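Local coordinates for N-terminal domain of PorA (28-171) (Porphyromonas gingivalis ATCC 33277, PDB 6KJK), which probably takes part in signalling that regulates the type IX secretion system, of which it is a cargo protein, this chain being its N-terminal domain, at residues 30-35 with 132-137. Numbering follows the deposited sequence.
Sequences GTEEMK and KYKGGG
Glu-32 and Met-34 meet Tyr-133 between the two facing sheets of a beta-sandwich, near one end of its core, and illustrate how a buried carboxylate is paired across the sandwich by a phenol hydroxyl. Both reach inward from strand 31-42 toward the end of strand 125-133. Tyr-133 OH donates to Glu-32 OE2 at 2.6 Å, met on the anti side and 17° out of the carboxylate plane. Glu-32 CG, set beside the backbone N by chi1 (-51°), lies 3.6 Å from Tyr-133 CE1; a bend at chi2 (-75°) then places CD, and OE1 bonds to Thr-27. Two residues further along strand 31-42, Met-34 crosses the tyrosine at about a right angle, SD 4.0 Å from Tyr-133 CB and CE 3.8 Å from Lys-132 O. Just beyond strand 125-133, in a type I' turn, Lys-134 lays CG over the centre of the Tyr-133 ring; its NZ makes a weak 3.1 Å bond to Tyr-133 OH and another bond to Ser-101 O. A water receives from Lys-134 NZ and donates to Glu-32 OE2, linking two opposite charges that do not bond directly. Phenol and water thus both donate to one carboxylate oxygen, with an ammonium nearby, which would probably stabilise the buried glutamate as an anion.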
# COMPACT_ATOMS: atom_id res chain seq x y z
N GLY A 30 -11.06 -1.96 -20.96
CA GLY A 30 -10.14 -3.08 -21.06
C GLY A 30 -9.07 -3.13 -19.99
O GLY A 30 -8.20 -4.01 -20.05
N THR A 31 -9.11 -2.23 -19.00
CA THR A 31 -8.17 -2.21 -17.89
C THR A 31 -8.91 -2.45 -16.58
O THR A 31 -9.99 -1.89 -16.35
CB THR A 31 -7.45 -0.86 -17.84
OG1 THR A 31 -6.65 -0.73 -19.03
CG2 THR A 31 -6.55 -0.77 -16.62
N GLU A 32 -8.33 -3.30 -15.72
CA GLU A 32 -8.85 -3.58 -14.39
C GLU A 32 -8.14 -2.70 -13.36
O GLU A 32 -6.96 -2.39 -13.52
CB GLU A 32 -8.60 -5.03 -14.00
CG GLU A 32 -9.07 -6.06 -15.04
CD GLU A 32 -10.58 -6.25 -15.06
OE1 GLU A 32 -11.31 -5.30 -14.73
OE2 GLU A 32 -11.03 -7.36 -15.42
N GLU A 33 -8.85 -2.35 -12.30
CA GLU A 33 -8.25 -1.62 -11.18
C GLU A 33 -8.63 -2.31 -9.89
O GLU A 33 -9.81 -2.64 -9.69
CB GLU A 33 -8.68 -0.15 -11.15
CG GLU A 33 -7.93 0.66 -10.10
CD GLU A 33 -8.41 2.09 -9.97
OE1 GLU A 33 -9.14 2.38 -9.00
OE2 GLU A 33 -8.05 2.92 -10.83
N MET A 34 -7.65 -2.53 -9.02
CA MET A 34 -7.87 -3.02 -7.67
C MET A 34 -7.25 -2.02 -6.71
O MET A 34 -6.24 -1.38 -7.04
CB MET A 34 -7.23 -4.40 -7.49
CG MET A 34 -7.78 -5.38 -8.52
SD MET A 34 -7.15 -7.05 -8.41
CE MET A 34 -8.01 -7.61 -6.93
N LYS A 35 -7.84 -1.86 -5.53
CA LYS A 35 -7.36 -0.82 -4.63
C LYS A 35 -7.30 -1.29 -3.20
O LYS A 35 -8.28 -1.82 -2.67
CB LYS A 35 -8.25 0.41 -4.73
CG LYS A 35 -7.84 1.54 -3.83
CD LYS A 35 -8.88 2.63 -3.94
CE LYS A 35 -8.28 4.01 -3.94
NZ LYS A 35 -9.23 5.02 -3.37
N LYS A 132 -5.55 -10.41 -5.41
CA LYS A 132 -5.89 -11.72 -5.98
C LYS A 132 -7.01 -11.50 -7.00
O LYS A 132 -8.19 -11.43 -6.64
CB LYS A 132 -6.28 -12.70 -4.89
CG LYS A 132 -5.13 -13.03 -3.97
CD LYS A 132 -5.51 -14.10 -2.97
CE LYS A 132 -4.34 -14.42 -2.07
NZ LYS A 132 -4.72 -15.37 -0.99
N TYR A 133 -6.62 -11.38 -8.26
CA TYR A 133 -7.54 -11.14 -9.36
C TYR A 133 -8.10 -12.47 -9.87
O TYR A 133 -7.34 -13.37 -10.24
CB TYR A 133 -6.79 -10.46 -10.49
CG TYR A 133 -7.55 -10.23 -11.76
CD1 TYR A 133 -8.60 -9.32 -11.81
CD2 TYR A 133 -7.19 -10.90 -12.94
CE1 TYR A 133 -9.28 -9.07 -13.00
CE2 TYR A 133 -7.86 -10.67 -14.13
CZ TYR A 133 -8.90 -9.76 -14.16
OH TYR A 133 -9.53 -9.54 -15.36
N LYS A 134 -9.43 -12.58 -9.89
CA LYS A 134 -10.13 -13.76 -10.44
C LYS A 134 -9.55 -15.06 -9.89
O LYS A 134 -9.21 -15.99 -10.64
CB LYS A 134 -10.15 -13.74 -11.97
CG LYS A 134 -10.93 -12.59 -12.55
CD LYS A 134 -11.05 -12.65 -14.07
CE LYS A 134 -11.90 -11.50 -14.59
NZ LYS A 134 -11.95 -11.38 -16.07
N GLY A 135 -9.42 -15.12 -8.57
CA GLY A 135 -8.95 -16.30 -7.88
C GLY A 135 -7.48 -16.27 -7.54
O GLY A 135 -7.05 -17.06 -6.69
N GLY A 136 -6.70 -15.40 -8.17
CA GLY A 136 -5.30 -15.28 -7.86
C GLY A 136 -4.41 -16.18 -8.68
O GLY A 136 -3.18 -16.13 -8.51
N GLY A 137 -4.98 -16.98 -9.58
CA GLY A 137 -4.20 -17.81 -10.48
C GLY A 137 -4.04 -19.23 -9.98
O GLY A 137 -3.80 -19.45 -8.79
O HOH W 1 -13.13 -8.90 -16.45